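Local atomic coordinates of 3-methylornithine synthase (Methanosarcina barkeri, PDB entry 3T7V), a protein that catalyses the radical isomerisation of L-lysine to (3R)-3-methyl-D-ornithine in pyrrolysine biosynthesis, using a [4Fe-4S] cluster and S-adenosyl-L-methionine. Residues I300-D304 and S305-G309; Y89-M93 and E94-E98; Q133-K136 and E137-L141; K101-G105 and A106-M110; L156-E160 and K161-F165. All coordinates share one frame; numbering follows the deposited sequence.

Overall arrangement
Along the chain the order is interaction 2, interaction 4, interaction 3, interaction 5 and last interaction 1, all in the TIM-barrel fold of this radical SAM enzyme. Interactions 2 and 4 hold the start and the exit of helix 93-103, their centres about 17 Å apart. Interaction 3 ends the next long helix, 126-139, and interaction 5 the helix 152-160; the centre of interaction 3 lies about 11 Å from those of interactions 4 and 5, and it touches both. Interaction 1, a loop after strand 296-300, touches interactions 2 and 4, each about 13 Å away between centres. The five thus join successive helices and loops around the parallel sheet whose strands carry substrate-binding residues.

Interaction 1: I300-D304 and S305-G309; sequences ILPPD and SQLEG
P302 and L307 make the tight end of this loop: ring atom CG of P302 lies 4.0 Å from methyl CD1 of L307, and the two side chains cross at about a right angle. L301 extends the packing, its methyls meeting backbone oxygens of the returning limb, with L301 CD1 3.6 Å from L307 O and L301 CD2 4.1 Å from E308 O. L307 O is also gripped by R320 NH1. I65 and L91 pack on L307, while P302 rests on T99 and L103 of helix 93-103; L301, P302 and L307 are all buried. S305 lies where the chain reverses. Its OG stands roughly opposite its backbone N (chi1 -152°), on the carbonyl side, within range of L307 N, from which it accepts at 3.1 Å with an N-H...O angle of 152°. The same hydroxyl oxygen passes 3.8 Å from P302 CD. Toward solvent the arrangement is loose: D304 is poorly ordered and its modelled geometry is doubtful, and the CB of Q306 points away from the first limb. The CB of E308 likewise points away from that limb, and its OE1 is hydrogen-bonded to Y80 OH. The hydrogen bond of S305 to L307 N defines an ST turn, here in a TIM-barrel loop that follows strand 296-300, where T298 and S299 bind (3R)-3-methyl-D-ornithine.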
# COMPACT_ATOMS: atom_id res chain seq x y z
N ILE A 300 3.76 -9.32 0.80
CA ILE A 300 4.47 -10.57 1.08
C ILE A 300 3.43 -11.49 1.70
O ILE A 300 2.74 -11.11 2.63
CB ILE A 300 5.62 -10.32 2.07
CG1 ILE A 300 6.54 -9.19 1.54
CG2 ILE A 300 6.35 -11.65 2.28
CD1 ILE A 300 7.66 -8.87 2.54
N LEU A 301 3.32 -12.71 1.23
CA LEU A 301 2.33 -13.61 1.81
C LEU A 301 2.93 -14.51 2.86
O LEU A 301 4.14 -14.81 2.83
CB LEU A 301 1.73 -14.49 0.72
CG LEU A 301 0.95 -13.68 -0.34
CD1 LEU A 301 0.40 -14.55 -1.47
CD2 LEU A 301 -0.24 -12.90 0.22
N PRO A 302 2.08 -14.96 3.82
CA PRO A 302 2.48 -15.96 4.78
C PRO A 302 3.06 -17.19 4.02
O PRO A 302 2.66 -17.46 2.86
CB PRO A 302 1.12 -16.31 5.43
CG PRO A 302 0.31 -15.06 5.38
CD PRO A 302 0.66 -14.62 3.95
N PRO A 303 4.03 -17.90 4.67
CA PRO A 303 4.67 -19.11 4.12
C PRO A 303 3.61 -20.15 3.71
O PRO A 303 2.75 -20.49 4.53
CB PRO A 303 5.53 -19.61 5.29
CG PRO A 303 5.89 -18.42 6.09
CD PRO A 303 4.71 -17.43 5.90
N ASP A 304 3.73 -20.69 2.49
CA ASP A 304 2.66 -21.43 1.79
C ASP A 304 1.67 -20.39 1.36
O ASP A 304 1.92 -19.60 0.45
CB ASP A 304 1.97 -22.48 2.68
CG ASP A 304 0.44 -22.42 2.57
OD1 ASP A 304 -0.08 -22.69 1.46
OD2 ASP A 304 -0.24 -22.18 3.60
N SER A 305 0.56 -20.40 2.06
CA SER A 305 -0.54 -19.58 1.82
C SER A 305 -1.20 -19.76 0.44
O SER A 305 -0.58 -19.67 -0.61
CB SER A 305 -0.16 -18.13 2.10
OG SER A 305 -1.31 -17.49 2.46
N GLN A 306 -2.48 -20.04 0.48
CA GLN A 306 -3.36 -19.96 -0.67
C GLN A 306 -3.99 -18.58 -0.65
O GLN A 306 -4.91 -18.29 -1.41
CB GLN A 306 -4.47 -20.97 -0.46
CG GLN A 306 -4.83 -21.07 1.02
CD GLN A 306 -6.00 -21.99 1.31
OE1 GLN A 306 -7.14 -21.53 1.40
NE2 GLN A 306 -5.73 -23.30 1.47
N LEU A 307 -3.56 -17.72 0.28
CA LEU A 307 -4.23 -16.39 0.41
C LEU A 307 -3.98 -15.57 -0.83
O LEU A 307 -2.98 -15.73 -1.54
CB LEU A 307 -3.71 -15.59 1.61
CG LEU A 307 -4.04 -16.23 3.00
CD1 LEU A 307 -3.44 -15.40 4.12
CD2 LEU A 307 -5.55 -16.36 3.17
N GLU A 308 -4.87 -14.63 -1.07
CA GLU A 308 -4.78 -13.78 -2.32
C GLU A 308 -4.13 -12.43 -2.04
O GLU A 308 -4.05 -11.94 -0.88
CB GLU A 308 -6.22 -13.59 -2.86
CG GLU A 308 -6.68 -14.98 -3.41
CD GLU A 308 -8.05 -15.14 -3.90
OE1 GLU A 308 -8.74 -14.12 -4.09
OE2 GLU A 308 -8.43 -16.35 -4.13
N GLY A 309 -3.59 -11.83 -3.10
CA GLY A 309 -3.28 -10.38 -3.12
C GLY A 309 -4.56 -9.66 -3.58
O GLY A 309 -5.66 -10.22 -3.60

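Interaction 2: Y89-M93 and E94-E98; sequences YRLTM and EEIKE
T92 and E95 bond reciprocally at the start of helix 93-103. T92 N gives its hydrogen to E95 OE1 at 3.0 Å in a nearly straight bond (167°), using the anti lone pair of the carboxylate oxygen, and E95 N returns one to T92 OG1 at 3.1 Å. With OG1 set between its own backbone N and carbonyl carbon (chi1 63°), the hydroxyl faces the first turn; a further bond from T92 OG1 to E95 OE1 is weak. The main-chain bonds follow: I96 N meets T92 O at 2.9 Å, and K97 N reaches M93 O. Together T92 and E95 form a capping box, with T92 as N-cap of the helix that follows strand 58-68, and the negative carboxylate is probably favoured at this helix end. With an alanine in place of E95, T92 N would probably lose its acceptor and the residues leading into the helix would be freer to move. Outside the box, L91 and I96 close a hydrophobic staple, L91 CB lying 3.8 Å from I96 CG1. M93 CE also comes within 4.0 Å of I96 CD1, while the extended K97 brings its CE to 4.0 Å from M93 CG. I96 continues onto L131 and V135 of helix 126-139, and R90, just upstream, forms a salt bridge with D118.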
# COMPACT_ATOMS: atom_id res chain seq x y z
N TYR A 89 -13.72 -16.00 -0.18
CA TYR A 89 -13.49 -16.76 1.03
C TYR A 89 -13.53 -15.87 2.24
O TYR A 89 -13.31 -14.63 2.12
CB TYR A 89 -12.15 -17.54 0.93
CG TYR A 89 -10.89 -16.67 0.89
CD1 TYR A 89 -10.23 -16.39 -0.31
CD2 TYR A 89 -10.34 -16.15 2.10
CE1 TYR A 89 -9.08 -15.62 -0.34
CE2 TYR A 89 -9.19 -15.31 2.08
CZ TYR A 89 -8.56 -15.11 0.87
OH TYR A 89 -7.43 -14.31 0.87
N ARG A 90 -13.67 -16.47 3.40
CA ARG A 90 -13.66 -15.72 4.70
C ARG A 90 -12.97 -16.65 5.67
O ARG A 90 -13.49 -17.73 5.99
CB ARG A 90 -15.08 -15.40 5.11
CG ARG A 90 -15.16 -14.64 6.43
CD ARG A 90 -16.61 -14.38 6.85
NE ARG A 90 -17.36 -13.55 5.86
CZ ARG A 90 -18.39 -13.93 5.10
NH1 ARG A 90 -18.79 -15.25 5.03
NH2 ARG A 90 -19.03 -13.05 4.40
N LEU A 91 -11.75 -16.32 6.06
CA LEU A 91 -10.94 -17.23 6.93
C LEU A 91 -11.69 -17.43 8.24
O LEU A 91 -12.26 -16.51 8.84
CB LEU A 91 -9.59 -16.62 7.26
CG LEU A 91 -8.70 -16.35 6.03
CD1 LEU A 91 -7.39 -15.80 6.54
CD2 LEU A 91 -8.49 -17.65 5.18
N THR A 92 -11.72 -18.72 8.70
CA THR A 92 -12.24 -18.98 10.01
C THR A 92 -11.18 -18.60 11.11
O THR A 92 -10.01 -18.40 10.76
CB THR A 92 -12.53 -20.50 10.19
OG1 THR A 92 -11.27 -21.18 10.07
CG2 THR A 92 -13.54 -20.96 9.18
N MET A 93 -11.61 -18.59 12.38
CA MET A 93 -10.67 -18.31 13.45
C MET A 93 -9.53 -19.31 13.44
O MET A 93 -8.38 -18.93 13.69
CB MET A 93 -11.40 -18.33 14.80
CG MET A 93 -10.53 -17.83 15.94
SD MET A 93 -9.81 -16.17 15.55
CE MET A 93 -11.09 -15.27 14.63
N GLU A 94 -9.82 -20.63 13.21
CA GLU A 94 -8.75 -21.58 13.17
C GLU A 94 -7.73 -21.31 12.05
O GLU A 94 -6.52 -21.44 12.22
CB GLU A 94 -9.31 -23.01 13.03
CG GLU A 94 -9.98 -23.52 14.30
CD GLU A 94 -11.38 -22.95 14.56
OE1 GLU A 94 -12.06 -22.17 13.75
OE2 GLU A 94 -11.86 -23.31 15.68
N GLU A 95 -8.25 -20.91 10.87
CA GLU A 95 -7.35 -20.58 9.75
C GLU A 95 -6.54 -19.32 10.06
O GLU A 95 -5.34 -19.26 9.68
CB GLU A 95 -8.19 -20.27 8.48
CG GLU A 95 -8.79 -21.55 7.84
CD GLU A 95 -9.62 -21.30 6.56
OE1 GLU A 95 -10.65 -20.63 6.68
OE2 GLU A 95 -9.25 -21.81 5.44
N ILE A 96 -7.12 -18.35 10.79
CA ILE A 96 -6.35 -17.15 11.16
C ILE A 96 -5.25 -17.53 12.15
O ILE A 96 -4.13 -17.09 11.99
CB ILE A 96 -7.31 -16.08 11.75
CG1 ILE A 96 -8.24 -15.59 10.61
CG2 ILE A 96 -6.50 -14.94 12.43
CD1 ILE A 96 -9.51 -14.86 11.00
N LYS A 97 -5.57 -18.36 13.11
CA LYS A 97 -4.55 -18.75 14.08
C LYS A 97 -3.44 -19.59 13.41
O LYS A 97 -2.25 -19.35 13.69
CB LYS A 97 -5.19 -19.53 15.26
CG LYS A 97 -5.92 -18.59 16.20
CD LYS A 97 -6.53 -19.38 17.33
CE LYS A 97 -7.30 -18.45 18.27
NZ LYS A 97 -8.18 -19.20 19.17
N GLU A 98 -3.80 -20.48 12.48
CA GLU A 98 -2.79 -21.23 11.80
C GLU A 98 -1.91 -20.32 10.97
O GLU A 98 -0.68 -20.48 10.95
CB GLU A 98 -3.45 -22.32 10.98
CG GLU A 98 -2.50 -23.10 10.06
CD GLU A 98 -1.48 -23.94 10.84
OE1 GLU A 98 -1.98 -24.66 11.76
OE2 GLU A 98 -0.23 -23.90 10.53

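Interaction 3: Q133-K136 and E137-L141; sequences QIVK and EELGL
In the last two turns of helix 126-139, Q133 braces E137 within the helix, and K136 ties the helix to L141 in the chain that leaves it. Q133 and E137 lie side by side, one turn apart and pointing the same way. Q133 NE2 donates to E137 OE2 at 3.0 Å in an almost straight bond (169°). The acceptor lies in the amide plane, but E137 OE2 is approached from above the carboxylate plane, and the two planes stand nearly perpendicular. Q133 OE1 has a weak bond to K161 NZ. K136 bends at chi2 (75°), which swings its extended tail round the helix end so that NZ donates to L141 O at 2.9 Å, arriving above the carbonyl plane; the ammonium also bonds to G162 O. Its positive charge would probably be stabilised by the carbonyl oxygens at the C-terminal end of the helix. On the inner face V135 CG1 packs 3.7 Å from L139 CD1, the two side chains running together toward strand 110-115, where V135 touches L113 and L139 touches V111. E138 pairs with K104 in a salt bridge. G140 N still closes a 2.8 Å bond to K136 O, but G140 itself leaves the helix with positive phi (69°). The helix, left at G140, leads through a short loop into strand 143-146, in the alternating helix-strand order of a TIM barrel.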
# COMPACT_ATOMS: atom_id res chain seq x y z
N GLN A 133 -7.89 -8.26 18.07
CA GLN A 133 -7.40 -8.65 19.39
C GLN A 133 -6.68 -9.99 19.28
O GLN A 133 -5.60 -10.16 19.85
CB GLN A 133 -8.58 -8.76 20.34
CG GLN A 133 -8.14 -9.24 21.75
CD GLN A 133 -9.30 -9.39 22.71
OE1 GLN A 133 -10.37 -8.92 22.47
NE2 GLN A 133 -9.09 -10.14 23.78
N ILE A 134 -7.24 -10.98 18.58
CA ILE A 134 -6.63 -12.30 18.47
C ILE A 134 -5.34 -12.24 17.76
O ILE A 134 -4.34 -12.85 18.20
CB ILE A 134 -7.61 -13.32 17.83
CG1 ILE A 134 -8.73 -13.63 18.84
CG2 ILE A 134 -6.88 -14.59 17.40
CD1 ILE A 134 -9.93 -14.27 18.23
N VAL A 135 -5.29 -11.53 16.62
CA VAL A 135 -4.02 -11.43 15.94
C VAL A 135 -2.94 -10.70 16.78
O VAL A 135 -1.76 -11.09 16.79
CB VAL A 135 -4.21 -10.69 14.57
CG1 VAL A 135 -2.84 -10.47 13.90
CG2 VAL A 135 -5.16 -11.56 13.67
N LYS A 136 -3.30 -9.64 17.51
CA LYS A 136 -2.32 -8.91 18.32
C LYS A 136 -1.84 -9.86 19.44
O LYS A 136 -0.65 -9.88 19.76
CB LYS A 136 -2.95 -7.66 18.91
CG LYS A 136 -1.93 -6.71 19.51
CD LYS A 136 -1.20 -5.98 18.39
CE LYS A 136 -0.30 -4.97 19.00
NZ LYS A 136 0.28 -4.11 17.87
N GLU A 137 -2.78 -10.63 20.04
CA GLU A 137 -2.37 -11.57 21.11
C GLU A 137 -1.43 -12.66 20.59
O GLU A 137 -0.52 -13.09 21.31
CB GLU A 137 -3.62 -12.22 21.71
CG GLU A 137 -4.42 -11.32 22.64
CD GLU A 137 -5.69 -12.04 23.11
OE1 GLU A 137 -6.04 -13.18 22.60
OE2 GLU A 137 -6.37 -11.42 23.95
N GLU A 138 -1.67 -13.12 19.36
CA GLU A 138 -0.85 -14.18 18.74
C GLU A 138 0.49 -13.66 18.34
O GLU A 138 1.53 -14.31 18.61
CB GLU A 138 -1.52 -14.75 17.47
CG GLU A 138 -2.74 -15.61 17.78
CD GLU A 138 -2.45 -16.86 18.62
OE1 GLU A 138 -3.30 -17.20 19.45
OE2 GLU A 138 -1.33 -17.49 18.50
N LEU A 139 0.53 -12.48 17.71
CA LEU A 139 1.79 -12.04 17.10
C LEU A 139 2.57 -10.97 17.83
O LEU A 139 3.79 -10.86 17.69
CB LEU A 139 1.49 -11.47 15.66
CG LEU A 139 0.89 -12.47 14.69
CD1 LEU A 139 0.61 -11.75 13.34
CD2 LEU A 139 1.86 -13.62 14.52
N GLY A 140 1.88 -10.11 18.54
CA GLY A 140 2.56 -9.00 19.21
C GLY A 140 3.14 -7.90 18.31
O GLY A 140 3.69 -6.95 18.80
N LEU A 141 3.00 -8.04 17.01
CA LEU A 141 3.65 -7.16 16.03
C LEU A 141 2.76 -6.00 15.78
O LEU A 141 1.53 -6.01 16.03
CB LEU A 141 3.73 -7.90 14.63
CG LEU A 141 4.82 -9.00 14.56
CD1 LEU A 141 4.65 -9.75 13.26
CD2 LEU A 141 6.21 -8.32 14.62

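Interaction 4: K101-G105 and A106-M110; sequences KTLKG and AGFHM
L103 and F108 make the side-chain contact across the turn that ends helix 93-103: methyl CD2 of L103 lies 3.6 Å from F108 CE2 and 4.1 Å from F108 CD2, an oblique approach to the ring. L103 CG stands opposite its own carbonyl carbon (chi1 -65°), and from there CD2 reaches the ring. The backbone brings the two together. A106 N donates to L103 O at 3.0 Å, from above the carbonyl plane, closing a type II beta turn from L103 to A106, and A106 CB sits 3.3 Å from the same oxygen. A water gives a second bond to L103 O at 2.7 Å and accepts from F108 N at 3.0 Å, so it links the helix end to the segment that leads to strand 110-115. Two glycines permit the path: G105 has positive phi, and at G107 (phi 113°) any side chain would collide with the carbonyl oxygen before it. Further out, C63 of strand 58-68 touches both L103 and F108, I300 packs on F108, and P302 and P303 lie on L103. The chemistry therefore divides: L103 O is gripped twice, where the peptide N-H closes the turn and the water bridges on to F108 N, while the methyl-ring contact, having no directional bond, turns its apolar surface to the barrel strands and the 300-304 loop.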
# COMPACT_ATOMS: atom_id res chain seq x y z
N LYS A 101 0.59 -18.64 13.21
CA LYS A 101 1.69 -19.51 13.70
C LYS A 101 2.82 -19.49 12.67
O LYS A 101 4.01 -19.55 13.06
CB LYS A 101 1.20 -20.91 13.94
CG LYS A 101 0.38 -20.93 15.22
CD LYS A 101 -0.03 -22.36 15.62
CE LYS A 101 -1.21 -22.40 16.59
NZ LYS A 101 -1.50 -23.86 16.88
N THR A 102 2.50 -19.37 11.38
CA THR A 102 3.52 -19.47 10.38
C THR A 102 4.31 -18.16 10.27
O THR A 102 5.34 -18.13 9.63
CB THR A 102 2.96 -19.84 8.95
OG1 THR A 102 2.14 -18.79 8.43
CG2 THR A 102 2.12 -21.06 9.00
N LEU A 103 3.81 -17.07 10.90
CA LEU A 103 4.41 -15.75 10.79
C LEU A 103 5.35 -15.47 11.96
O LEU A 103 6.25 -14.58 11.88
CB LEU A 103 3.31 -14.65 10.79
CG LEU A 103 2.45 -14.80 9.55
CD1 LEU A 103 1.42 -13.73 9.59
CD2 LEU A 103 3.25 -14.79 8.27
N LYS A 104 5.15 -16.22 13.07
CA LYS A 104 5.90 -15.87 14.32
C LYS A 104 7.37 -16.12 14.09
O LYS A 104 7.77 -17.23 13.73
CB LYS A 104 5.38 -16.77 15.45
CG LYS A 104 3.96 -16.38 15.83
CD LYS A 104 3.44 -17.34 16.93
CE LYS A 104 1.95 -17.12 17.08
NZ LYS A 104 1.42 -17.94 18.19
N GLY A 105 8.13 -15.06 14.39
CA GLY A 105 9.59 -15.12 14.22
C GLY A 105 10.10 -15.20 12.79
O GLY A 105 11.27 -15.47 12.60
N ALA A 106 9.26 -14.88 11.80
CA ALA A 106 9.66 -14.95 10.43
C ALA A 106 10.45 -13.75 10.00
O ALA A 106 11.16 -13.85 8.99
CB ALA A 106 8.46 -15.15 9.47
N GLY A 107 10.37 -12.63 10.72
CA GLY A 107 11.18 -11.48 10.35
C GLY A 107 10.35 -10.32 9.87
O GLY A 107 10.92 -9.27 9.42
N PHE A 108 9.00 -10.43 9.92
CA PHE A 108 8.17 -9.26 9.55
C PHE A 108 8.18 -8.13 10.60
O PHE A 108 8.29 -8.34 11.79
CB PHE A 108 6.69 -9.69 9.36
CG PHE A 108 6.51 -10.60 8.19
CD1 PHE A 108 6.53 -10.04 6.90
CD2 PHE A 108 6.28 -11.99 8.37
CE1 PHE A 108 6.31 -10.83 5.79
CE2 PHE A 108 6.10 -12.80 7.25
CZ PHE A 108 6.10 -12.22 5.97
N HIS A 109 8.14 -6.90 10.08
CA HIS A 109 7.96 -5.71 10.93
C HIS A 109 6.54 -5.34 11.22
O HIS A 109 6.27 -4.72 12.25
CB HIS A 109 8.65 -4.46 10.29
CG HIS A 109 10.10 -4.68 10.06
ND1 HIS A 109 10.57 -5.15 8.86
CD2 HIS A 109 11.18 -4.53 10.88
CE1 HIS A 109 11.90 -5.33 8.95
NE2 HIS A 109 12.28 -4.95 10.19
N MET A 110 5.60 -5.82 10.39
CA MET A 110 4.21 -5.43 10.52
C MET A 110 3.41 -6.47 9.76
O MET A 110 3.95 -7.15 8.83
CB MET A 110 4.01 -4.04 9.90
CG MET A 110 2.52 -3.54 10.08
SD MET A 110 2.39 -1.73 9.99
CE MET A 110 2.96 -1.50 8.33
O HOH W 1 7.47 -12.18 11.86

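Interaction 5: L156-E160 and K161-F165; sequences LKARE and KGANF
R159 reaches forward past the helix end so that its guanidinium meets the backbone of A163 and N164, beside a Schellman motif that closes helix 152-160 and opens strand 163-167 of a beta-alpha-beta unit. The motif has both of its bonds: A163 N to A158 O at 3.0 Å (165°), and G162 N to R159 O at 3.1 Å, the latter from well above the carbonyl plane. G162 takes the positive phi, where a CB would collide with the preceding carbonyl. K161 N meets K157 O in the last turn of the helix, and K161 CG comes near the same oxygen. R159 starts with CG anti to its backbone N (chi1 178°) and then bends at chi2 (64°), laying the arm alongside the strand start. NH1 donates to A163 O at 3.0 Å, in the carbonyl plane and on a lone pair, with that oxygen tilted slightly from the guanidinium plane; N164 CA sits at the guanidinium edge, 3.4 Å from NH1. A158 CB and A163 CB approach to 4.3 Å, and Y202 touches both. Replacing R159 by a leucine would probably cost A163 O its charged donor and leave the strand start less firmly tied to the helix. The second use of R159 NH1 is a water at 3.0 Å, which in turn donates to N164 O.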
# COMPACT_ATOMS: atom_id res chain seq x y z
N LEU A 156 -11.92 3.23 16.83
CA LEU A 156 -11.45 3.49 18.20
C LEU A 156 -11.28 2.17 18.98
O LEU A 156 -10.23 1.97 19.65
CB LEU A 156 -12.52 4.44 18.79
CG LEU A 156 -12.65 4.75 20.18
CD1 LEU A 156 -13.65 5.95 20.22
CD2 LEU A 156 -13.05 3.56 21.02
N LYS A 157 -12.19 1.21 18.79
CA LYS A 157 -12.07 -0.06 19.49
C LYS A 157 -10.89 -0.89 18.95
O LYS A 157 -10.18 -1.58 19.75
CB LYS A 157 -13.35 -0.84 19.39
CG LYS A 157 -14.46 -0.21 20.26
CD LYS A 157 -15.73 -0.97 19.92
CE LYS A 157 -16.76 -0.61 20.93
NZ LYS A 157 -18.04 -0.48 20.17
N ALA A 158 -10.68 -0.82 17.65
CA ALA A 158 -9.55 -1.57 17.10
C ALA A 158 -8.20 -1.03 17.52
O ALA A 158 -7.27 -1.79 17.72
CB ALA A 158 -9.65 -1.67 15.60
N ARG A 159 -8.13 0.29 17.72
CA ARG A 159 -6.92 0.95 18.27
C ARG A 159 -6.63 0.42 19.67
O ARG A 159 -5.49 0.05 20.01
CB ARG A 159 -7.08 2.45 18.24
CG ARG A 159 -5.87 3.19 18.84
CD ARG A 159 -4.59 2.99 18.06
NE ARG A 159 -3.51 3.70 18.71
CZ ARG A 159 -2.24 3.58 18.36
NH1 ARG A 159 -1.89 2.82 17.32
NH2 ARG A 159 -1.35 4.31 18.99
N GLU A 160 -7.67 0.32 20.48
CA GLU A 160 -7.49 -0.17 21.87
C GLU A 160 -7.03 -1.64 21.93
O GLU A 160 -6.29 -2.01 22.84
CB GLU A 160 -8.81 0.08 22.63
CG GLU A 160 -8.67 -0.14 24.13
CD GLU A 160 -7.68 0.77 24.90
OE1 GLU A 160 -7.33 1.95 24.56
OE2 GLU A 160 -7.30 0.26 25.96
N LYS A 161 -7.38 -2.45 20.89
CA LYS A 161 -6.93 -3.83 20.78
C LYS A 161 -5.54 -4.03 20.15
O LYS A 161 -5.07 -5.13 20.06
CB LYS A 161 -7.92 -4.74 20.02
CG LYS A 161 -9.28 -4.80 20.67
CD LYS A 161 -9.22 -5.31 22.09
CE LYS A 161 -10.62 -5.80 22.47
NZ LYS A 161 -10.66 -6.28 23.86
N GLY A 162 -4.96 -2.94 19.63
CA GLY A 162 -3.55 -2.95 19.18
C GLY A 162 -3.35 -2.66 17.71
O GLY A 162 -2.22 -2.77 17.21
N ALA A 163 -4.36 -2.17 17.01
CA ALA A 163 -4.09 -1.73 15.65
C ALA A 163 -3.20 -0.46 15.65
O ALA A 163 -3.43 0.46 16.41
CB ALA A 163 -5.42 -1.47 14.92
N ASN A 164 -2.17 -0.47 14.81
CA ASN A 164 -1.23 0.63 14.74
C ASN A 164 -1.36 1.51 13.49
O ASN A 164 -1.02 2.70 13.59
CB ASN A 164 0.21 0.06 14.72
CG ASN A 164 0.55 -0.64 16.00
OD1 ASN A 164 0.87 0.03 17.01
ND2 ASN A 164 0.37 -1.90 16.00
N PHE A 165 -1.69 0.97 12.32
CA PHE A 165 -1.76 1.70 11.06
C PHE A 165 -3.15 1.47 10.51
O PHE A 165 -3.72 0.37 10.60
CB PHE A 165 -0.70 1.07 10.09
CG PHE A 165 0.42 1.94 9.72
CD1 PHE A 165 0.20 2.93 8.71
CD2 PHE A 165 1.67 1.77 10.25
CE1 PHE A 165 1.26 3.73 8.29
CE2 PHE A 165 2.75 2.58 9.84
CZ PHE A 165 2.54 3.54 8.85
O HOH W 2 0.73 3.28 15.95